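Local coordinates for protein type I polyketide synthase PikAII (PDB 3QP9) that is a C2-type ketoreductase domain of a modular polyketide synthase, probably concerned with epimerization of polyketide intermediates, at residues A[193-198]-A[222-227]; A[348-353]-A[371-376]; A[440-445]-A[464-469]. One frame throughout, in Å; residues are numbered along the deposited sequence.

In the fold
The three contacts follow one another along the chain, and none nests in or crosses another. Contact 1 closes first, joining strands 190-196 and 220-224 across the intervening helix 202-212. Contact 2 comes next, within the KR domain. It brings the loop after strand 343-348 back onto helix 363-386. Contact 3 closes last, tying the end of strand 435-441 to the start of helix 468-481, with helix 453-460 in between. Contacts 2 and 3 are neighbours, their centres 18 Å apart and their nearest atoms about 6 Å apart. Contact 1 lies across the centre of the chain from both, 29 Å from contact 2 and 34 Å from contact 3, centre to centre.

Contact 1 of 3, residues A[193-198]-A[222-227]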
loop_
_atom_site.group_PDB
_atom_site.type_symbol
_atom_site.label_atom_id
_atom_site.label_comp_id
_atom_site.label_asym_id
_atom_site.label_seq_id
_atom_site.Cartn_x
_atom_site.Cartn_y
_atom_site.Cartn_z
ATOM N N LEU A 193 13.549 3.903 1.455
ATOM C CA LEU A 193 12.772 3.093 2.337
ATOM C C LEU A 193 13.545 1.845 2.473
ATOM O O LEU A 193 14.115 1.384 1.500
ATOM C CB LEU A 193 11.412 2.770 1.724
ATOM C CG LEU A 193 10.370 3.868 1.683
ATOM C CD1 LEU A 193 9.314 3.752 0.494
ATOM C CD2 LEU A 193 9.578 3.879 3.090
ATOM N N ILE A 194 13.659 1.335 3.690
ATOM C CA ILE A 194 14.418 0.117 3.925
ATOM C C ILE A 194 13.630 -0.749 4.840
ATOM O O ILE A 194 13.281 -0.295 5.905
ATOM C CB ILE A 194 15.755 0.412 4.578
ATOM C CG1 ILE A 194 16.555 1.391 3.717
ATOM C CG2 ILE A 194 16.495 -0.940 4.863
ATOM C CD1 ILE A 194 17.836 1.915 4.321
ATOM N N ASP A 195 13.427 -2.043 4.502
ATOM C CA ASP A 195 12.674 -2.904 5.422
ATOM C C ASP A 195 13.597 -3.977 6.003
ATOM O O ASP A 195 14.205 -4.717 5.246
ATOM C CB ASP A 195 11.525 -3.584 4.657
ATOM C CG ASP A 195 10.641 -4.442 5.553
ATOM O OD1 ASP A 195 10.664 -5.688 5.349
ATOM O OD2 ASP A 195 10.050 -3.869 6.504
ATOM N N LEU A 196 13.656 -4.057 7.329
ATOM C CA LEU A 196 14.518 -4.963 8.071
ATOM C C LEU A 196 13.713 -6.195 8.254
ATOM O O LEU A 196 12.519 -6.151 8.037
ATOM C CB LEU A 196 14.935 -4.358 9.423
ATOM C CG LEU A 196 15.869 -3.163 9.231
ATOM C CD1 LEU A 196 16.087 -2.408 10.538
ATOM C CD2 LEU A 196 17.220 -3.514 8.622
ATOM N N PRO A 197 14.375 -7.327 8.515
ATOM C CA PRO A 197 13.626 -8.582 8.689
ATOM C C PRO A 197 12.638 -8.417 9.863
ATOM O O PRO A 197 13.023 -7.779 10.877
ATOM C CB PRO A 197 14.709 -9.599 9.071
ATOM C CG PRO A 197 16.059 -9.024 8.618
ATOM C CD PRO A 197 15.845 -7.467 8.665
ATOM N N SER A 198 11.431 -9.007 9.788
ATOM C CA SER A 198 10.409 -8.808 10.874
ATOM C C SER A 198 10.999 -8.638 12.283
ATOM O O SER A 198 10.496 -7.839 13.050
ATOM C CB SER A 198 9.344 -9.913 10.923
ATOM O OG SER A 198 8.809 -10.184 9.639
ATOM N N ALA A 222 14.812 -4.063 0.533
ATOM C CA ALA A 222 14.620 -4.986 1.593
ATOM C C ALA A 222 15.968 -5.645 2.033
ATOM O O ALA A 222 16.812 -5.918 1.199
ATOM C CB ALA A 222 13.641 -6.114 1.086
ATOM N N VAL A 223 16.148 -5.866 3.350
ATOM C CA VAL A 223 17.359 -6.414 3.974
ATOM C C VAL A 223 16.950 -7.772 4.509
ATOM O O VAL A 223 16.013 -7.882 5.368
ATOM C CB VAL A 223 17.751 -5.621 5.160
ATOM C CG1 VAL A 223 18.993 -6.240 5.790
ATOM C CG2 VAL A 223 17.995 -4.181 4.694
ATOM N N ARG A 224 17.578 -8.824 3.985
ATOM C CA ARG A 224 17.182 -10.164 4.350
ATOM C C ARG A 224 18.429 -10.937 4.724
ATOM O O ARG A 224 19.572 -10.467 4.568
ATOM C CB ARG A 224 16.343 -10.920 3.257
ATOM C CG ARG A 224 14.977 -10.185 2.923
ATOM C CD ARG A 224 14.077 -10.266 4.080
ATOM N NE ARG A 224 12.736 -9.720 3.875
ATOM C CZ ARG A 224 12.306 -8.508 4.277
ATOM N NH1 ARG A 224 11.036 -8.159 4.048
ATOM N NH2 ARG A 224 13.133 -7.675 4.882
ATOM N N ALA A 225 18.210 -12.112 5.288
ATOM C CA ALA A 225 19.337 -12.991 5.628
ATOM C C ALA A 225 20.233 -13.225 4.397
ATOM O O ALA A 225 21.430 -13.357 4.513
ATOM C CB ALA A 225 18.775 -14.349 6.161
ATOM N N SER A 226 19.641 -13.235 3.219
ATOM C CA SER A 226 20.418 -13.417 1.968
ATOM C C SER A 226 21.291 -12.267 1.510
ATOM O O SER A 226 22.297 -12.516 0.814
ATOM C CB SER A 226 19.492 -13.948 0.821
ATOM O OG SER A 226 18.674 -12.953 0.178
ATOM N N GLY A 227 20.951 -11.016 1.895
ATOM C CA GLY A 227 21.639 -9.842 1.401
ATOM C C GLY A 227 20.603 -8.729 1.134
ATOM O O GLY A 227 19.555 -8.682 1.786
#
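D195 OD1 is held by two nitrogens of R224, both from the end of the guanidinium. The shorter arm of this salt bridge is R224 NH1 to D195 OD1, 2.8 Å, met nearly along the C-O axis. R224 NH2 reaches the same D195 OD1 at 3.2 Å, from above the carboxylate plane. The two flat groups are turned 68° apart, while OD1 stays close to the guanidinium plane. The other oxygen, D195 OD2, is taken by T155 OG1 and A158 N, so both carboxylate oxygens are bound.

R224 folds back to do this. Its chain bends at chi2 (-68°) and lays one guanidinium face against A222 CB. R224 NH2 also bonds its own neighbour V223 O at 2.9 Å, which helps fix the rotation of the group. R224 NE pairs with D165.

The backbones run parallel, bridged at D195 and A222. V223 N gives a straight bond to D195 O, 2.9 Å long. I194, L196 and V223 meet on the side away from D195 and A222. There I194 CG2 meets V223 CG2 at 3.6 Å, and L196 CD2 lies alongside the same V223 CG2 at 4.1 Å. P197 CD closes on V223 O at 3.3 Å where the strand ends.

This is the strand pairing of a beta-alpha-beta unit in a Rossmann-like fold. Helix 202-212 packs on I194, L196 and P197. D195 faces helix 170-185 through W176, and strand 151-156 runs along the other edge of strand 190-196.

Contact 2 of 3, residues A[348-353]-A[371-376]; sequences HLPPTV and TAKATA
K373 NZ donates to P351 O at 2.8 Å. It comes from above the carbonyl plane, 55° out of it. By contrast, the second bond, from K373 NZ to P350 O at 3.3 Å, is weak. A water accepts from K373 NZ and also pairs with T352 OG1, 2.7 Å from the water oxygen. Three consecutive loop residues, P350, P351 and T352, are thus linked to one lysine head, the last of them through water.

The lysine chain is bent at chi2 and chi3 (-44° and -103°), which brings its head round to the two proline carbonyls. On the way K373 CD passes V353 CG1 at 3.8 Å. V353 CG1 also rests on A372 CB, 3.7 Å away.

Both proline rings bring carbons against A372 O. P350 CB lies 3.6 Å from A372 O, and P351 CD lies 3.5 Å from the same A372 O. The helix has a wider pi-type turn at 371-375. Further along, the H348 ring sits by the methyl of A376. One face of that ring has P350 CD over its centre, 3.8 Å above the plane.

The loop follows strand 343-348 of the Rossmann fold, and the helix is 363-386. K373 also touches Y415 and T419 of helix 413-426, and V353 touches Y415. The chemistry implies that the lysine head is held by the main-chain oxygen of P351, weakly by that of P350, and by a water. The apolar part of its chain is steadied by V353 and P350.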
loop_
_atom_site.group_PDB
_atom_site.type_symbol
_atom_site.label_atom_id
_atom_site.label_comp_id
_atom_site.label_asym_id
_atom_site.label_seq_id
_atom_site.Cartn_x
_atom_site.Cartn_y
_atom_site.Cartn_z
ATOM N N HIS A 348 -14.302 -6.806 -2.274
ATOM C CA HIS A 348 -14.313 -5.604 -1.451
ATOM C C HIS A 348 -13.885 -4.341 -2.176
ATOM O O HIS A 348 -12.726 -4.237 -2.526
ATOM C CB HIS A 348 -13.546 -5.780 -0.117
ATOM C CG HIS A 348 -13.694 -4.583 0.790
ATOM N ND1 HIS A 348 -12.624 -3.988 1.431
ATOM C CD2 HIS A 348 -14.789 -3.865 1.140
ATOM C CE1 HIS A 348 -13.056 -2.962 2.153
ATOM N NE2 HIS A 348 -14.371 -2.855 1.983
ATOM N N LEU A 349 -14.806 -3.383 -2.362
ATOM C CA LEU A 349 -14.549 -2.180 -3.163
ATOM C C LEU A 349 -14.736 -0.978 -2.258
ATOM O O LEU A 349 -15.843 -0.450 -2.171
ATOM C CB LEU A 349 -15.457 -2.070 -4.411
ATOM C CG LEU A 349 -15.215 -3.139 -5.484
ATOM C CD1 LEU A 349 -15.920 -4.477 -5.110
ATOM C CD2 LEU A 349 -15.730 -2.599 -6.902
ATOM N N PRO A 350 -13.676 -0.599 -1.519
ATOM C CA PRO A 350 -13.805 0.529 -0.611
ATOM C C PRO A 350 -14.003 1.824 -1.336
ATOM O O PRO A 350 -13.607 1.953 -2.498
ATOM C CB PRO A 350 -12.485 0.531 0.169
ATOM C CG PRO A 350 -11.512 -0.200 -0.689
ATOM C CD PRO A 350 -12.377 -1.294 -1.323
ATOM N N PRO A 351 -14.623 2.784 -0.647
ATOM C CA PRO A 351 -14.978 4.041 -1.309
ATOM C C PRO A 351 -13.775 4.812 -1.807
ATOM O O PRO A 351 -12.633 4.690 -1.305
ATOM C CB PRO A 351 -15.846 4.789 -0.245
ATOM C CG PRO A 351 -15.468 4.224 1.047
ATOM C CD PRO A 351 -15.101 2.739 0.756
ATOM N N THR A 352 -14.014 5.600 -2.827
ATOM C CA THR A 352 -12.979 6.472 -3.299
ATOM C C THR A 352 -12.765 7.580 -2.239
ATOM O O THR A 352 -13.618 7.845 -1.407
ATOM C CB THR A 352 -13.236 6.847 -4.778
ATOM O OG1 THR A 352 -11.976 6.933 -5.470
ATOM C CG2 THR A 352 -14.010 8.082 -4.888
ATOM N N VAL A 353 -11.573 8.144 -2.194
ATOM C CA VAL A 353 -11.231 9.155 -1.191
ATOM C C VAL A 353 -10.580 10.320 -1.947
ATOM O O VAL A 353 -10.068 10.117 -3.034
ATOM C CB VAL A 353 -10.235 8.556 -0.135
ATOM C CG1 VAL A 353 -10.806 7.266 0.487
ATOM C CG2 VAL A 353 -8.876 8.221 -0.795
ATOM N N THR A 371 -8.591 4.934 7.060
ATOM C CA THR A 371 -9.785 4.282 7.616
ATOM C C THR A 371 -10.737 3.924 6.470
ATOM O O THR A 371 -11.147 2.777 6.354
ATOM C CB THR A 371 -10.457 5.118 8.740
ATOM O OG1 THR A 371 -9.486 5.376 9.770
ATOM C CG2 THR A 371 -11.685 4.326 9.311
ATOM N N ALA A 372 -11.024 4.882 5.591
ATOM C CA ALA A 372 -11.924 4.614 4.474
ATOM C C ALA A 372 -11.450 3.500 3.539
ATOM O O ALA A 372 -12.299 2.842 2.901
ATOM C CB ALA A 372 -12.163 5.881 3.684
ATOM N N LYS A 373 -10.126 3.319 3.401
ATOM C CA LYS A 373 -9.606 2.355 2.426
ATOM C C LYS A 373 -9.288 1.001 3.049
ATOM O O LYS A 373 -9.441 -0.070 2.425
ATOM C CB LYS A 373 -8.383 2.874 1.651
ATOM C CG LYS A 373 -8.596 3.944 0.591
ATOM C CD LYS A 373 -9.789 3.748 -0.338
ATOM C CE LYS A 373 -9.411 3.244 -1.704
ATOM N NZ LYS A 373 -10.577 3.300 -2.636
ATOM N N ALA A 374 -8.907 1.030 4.296
ATOM C CA ALA A 374 -8.361 -0.178 4.942
ATOM C C ALA A 374 -9.059 -0.780 6.160
ATOM O O ALA A 374 -8.858 -1.964 6.440
ATOM C CB ALA A 374 -6.889 0.075 5.292
ATOM N N THR A 375 -9.798 -0.018 6.935
ATOM C CA THR A 375 -10.365 -0.565 8.215
ATOM C C THR A 375 -11.399 -1.694 8.016
ATOM O O THR A 375 -11.419 -2.736 8.788
ATOM C CB THR A 375 -10.965 0.554 9.090
ATOM O OG1 THR A 375 -9.866 1.392 9.520
ATOM C CG2 THR A 375 -11.677 -0.029 10.341
ATOM N N ALA A 376 -12.283 -1.494 7.050
ATOM C CA ALA A 376 -13.225 -2.593 6.758
ATOM C C ALA A 376 -12.525 -3.897 6.321
ATOM O O ALA A 376 -12.930 -5.019 6.663
ATOM C CB ALA A 376 -14.295 -2.114 5.772
HETATM O O HOH W 1 -10.269 4.901 -4.926
#

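Contact 3 of 3, residues A[440-445]-A[464-469]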
loop_
_atom_site.group_PDB
_atom_site.type_symbol
_atom_site.label_atom_id
_atom_site.label_comp_id
_atom_site.label_asym_id
_atom_site.label_seq_id
_atom_site.Cartn_x
_atom_site.Cartn_y
_atom_site.Cartn_z
ATOM N N ALA A 440 -4.218 -4.351 -7.627
ATOM C CA ALA A 440 -3.971 -2.885 -7.655
ATOM C C ALA A 440 -4.353 -2.393 -9.035
ATOM O O ALA A 440 -3.683 -2.655 -9.975
ATOM C CB ALA A 440 -2.517 -2.608 -7.404
ATOM N N TRP A 441 -5.386 -1.583 -9.145
ATOM C CA TRP A 441 -5.942 -1.168 -10.423
ATOM C C TRP A 441 -5.545 0.227 -10.799
ATOM O O TRP A 441 -5.337 1.115 -9.945
ATOM C CB TRP A 441 -7.449 -1.127 -10.310
ATOM C CG TRP A 441 -8.129 -2.450 -10.014
ATOM C CD1 TRP A 441 -8.639 -2.867 -8.796
ATOM C CD2 TRP A 441 -8.562 -3.436 -10.976
ATOM N NE1 TRP A 441 -9.279 -4.075 -8.942
ATOM C CE2 TRP A 441 -9.307 -4.414 -10.272
ATOM C CE3 TRP A 441 -8.409 -3.558 -12.361
ATOM C CZ2 TRP A 441 -9.881 -5.567 -10.914
ATOM C CZ3 TRP A 441 -9.018 -4.676 -13.028
ATOM C CH2 TRP A 441 -9.675 -5.687 -12.292
ATOM N N SER A 442 -5.422 0.439 -12.101
ATOM C CA SER A 442 -5.404 1.773 -12.585
ATOM C C SER A 442 -6.848 2.196 -12.725
ATOM O O SER A 442 -7.721 1.352 -12.727
ATOM C CB SER A 442 -4.609 1.869 -13.927
ATOM O OG SER A 442 -5.243 1.166 -14.944
ATOM N N PRO A 443 -7.126 3.519 -12.837
ATOM C CA PRO A 443 -8.556 3.899 -12.843
ATOM C C PRO A 443 -9.411 3.336 -13.960
ATOM O O PRO A 443 -9.000 3.293 -15.113
ATOM C CB PRO A 443 -8.491 5.455 -12.983
ATOM C CG PRO A 443 -7.201 5.840 -12.226
ATOM C CD PRO A 443 -6.245 4.675 -12.645
ATOM N N TRP A 444 -10.657 3.019 -13.622
ATOM C CA TRP A 444 -11.660 2.514 -14.570
ATOM C C TRP A 444 -12.406 3.661 -15.245
ATOM O O TRP A 444 -12.658 4.694 -14.620
ATOM C CB TRP A 444 -12.687 1.756 -13.798
ATOM C CG TRP A 444 -12.211 0.407 -13.267
ATOM C CD1 TRP A 444 -10.931 0.068 -12.805
ATOM C CD2 TRP A 444 -13.024 -0.750 -13.055
ATOM N NE1 TRP A 444 -10.936 -1.235 -12.357
ATOM C CE2 TRP A 444 -12.186 -1.759 -12.501
ATOM C CE3 TRP A 444 -14.383 -1.038 -13.288
ATOM C CZ2 TRP A 444 -12.662 -3.049 -12.168
ATOM C CZ3 TRP A 444 -14.853 -2.329 -12.975
ATOM C CH2 TRP A 444 -13.996 -3.314 -12.406
ATOM N N GLU A 445 -12.766 3.444 -16.499
ATOM C CA GLU A 445 -13.677 4.357 -17.214
ATOM C C GLU A 445 -14.839 4.778 -16.350
ATOM O O GLU A 445 -15.372 3.988 -15.547
ATOM C CB GLU A 445 -14.239 3.702 -18.464
ATOM C CG GLU A 445 -13.299 3.629 -19.635
ATOM C CD GLU A 445 -13.943 3.008 -20.862
ATOM O OE1 GLU A 445 -13.301 3.097 -21.935
ATOM O OE2 GLU A 445 -15.048 2.390 -20.765
ATOM N N ARG A 464 -4.571 4.804 -19.703
ATOM C CA ARG A 464 -5.839 4.739 -20.454
ATOM C C ARG A 464 -6.904 4.109 -19.550
ATOM O O ARG A 464 -6.729 2.953 -19.151
ATOM C CB ARG A 464 -5.674 3.915 -21.754
ATOM C CG ARG A 464 -6.901 4.067 -22.732
ATOM C CD ARG A 464 -7.063 3.093 -23.945
ATOM N NE ARG A 464 -6.087 3.308 -25.012
ATOM C CZ ARG A 464 -6.309 4.029 -26.108
ATOM N NH1 ARG A 464 -7.492 4.625 -26.284
ATOM N NH2 ARG A 464 -5.350 4.168 -27.022
ATOM N N PRO A 465 -8.008 4.837 -19.225
ATOM C CA PRO A 465 -9.013 4.225 -18.337
ATOM C C PRO A 465 -9.482 2.873 -18.816
ATOM O O PRO A 465 -9.624 2.649 -20.042
ATOM C CB PRO A 465 -10.191 5.206 -18.366
ATOM C CG PRO A 465 -9.569 6.547 -18.858
ATOM C CD PRO A 465 -8.172 6.322 -19.267
ATOM N N LEU A 466 -9.643 1.975 -17.835
ATOM C CA LEU A 466 -9.997 0.571 -18.101
ATOM C C LEU A 466 -11.459 0.432 -18.458
ATOM O O LEU A 466 -12.328 0.790 -17.657
ATOM C CB LEU A 466 -9.691 -0.327 -16.876
ATOM C CG LEU A 466 -8.306 -0.926 -16.643
ATOM C CD1 LEU A 466 -7.110 -0.253 -17.357
ATOM C CD2 LEU A 466 -7.990 -1.507 -15.172
ATOM N N ALA A 467 -11.749 -0.203 -19.597
ATOM C CA ALA A 467 -13.189 -0.599 -19.791
ATOM C C ALA A 467 -13.577 -1.659 -18.723
ATOM O O ALA A 467 -12.788 -2.542 -18.400
ATOM C CB ALA A 467 -13.474 -1.109 -21.155
ATOM N N PRO A 468 -14.775 -1.499 -18.142
ATOM C CA PRO A 468 -15.258 -2.281 -17.011
ATOM C C PRO A 468 -15.306 -3.757 -17.383
ATOM O O PRO A 468 -14.790 -4.587 -16.637
ATOM C CB PRO A 468 -16.657 -1.680 -16.739
ATOM C CG PRO A 468 -16.436 -0.204 -17.085
ATOM C CD PRO A 468 -15.507 -0.212 -18.286
ATOM N N ALA A 469 -15.825 -4.056 -18.557
ATOM C CA ALA A 469 -15.882 -5.427 -19.042
ATOM C C ALA A 469 -14.513 -6.129 -19.132
ATOM O O ALA A 469 -14.369 -7.312 -18.722
ATOM C CB ALA A 469 -16.539 -5.430 -20.443
#
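The loop that leaves strand 435-441 of the ketoreductase Rossmann fold is pinned here to the lead-in of helix 468-481. The excursion between the segments, with helix 453-460, probably corresponds to the lid of related ketoreductases; the contact closes its base.

The segments meet almost at right angles, their directions 88° apart, in a single backbone bridge between W444 and L466. L466 N donates to P443 O at 3.1 Å, in the carbonyl plane and on a lone pair. E445 N donates to L466 O at 2.9 Å, this time from above the carbonyl plane. L466 therefore uses both its N-H and its C=O on the residues flanking W444.

The L466 side chain fills the angle between the tryptophans and S442. Its CD2 comes to the edge of the W441 ring, 3.5 Å from W441 CE3. The other methyl, L466 CD1, lies 3.4 Å from S442 OG. W444 turns its ring back toward W441, placing W444 NE1 3.3 Å above the plane of the W441 indole, offset toward the rim. The other side of the bicycle, W444 CE3, approaches P468 CB. Helix 468-481 continues this packing, with A471 and L475 on W441, and A471 and L472 on W444.

P465 and E445 cross at about a right angle, P465 CB being 3.7 Å from E445 CG. The extended chain beyond CG (chi2 -178°) carries the glutamate carboxylate alongside A467 and P468, at the start of the helix, where A467 is the N-cap residue. E445 OE2 lies 3.7 Å from A467 CA and 3.6 Å from P468 CD.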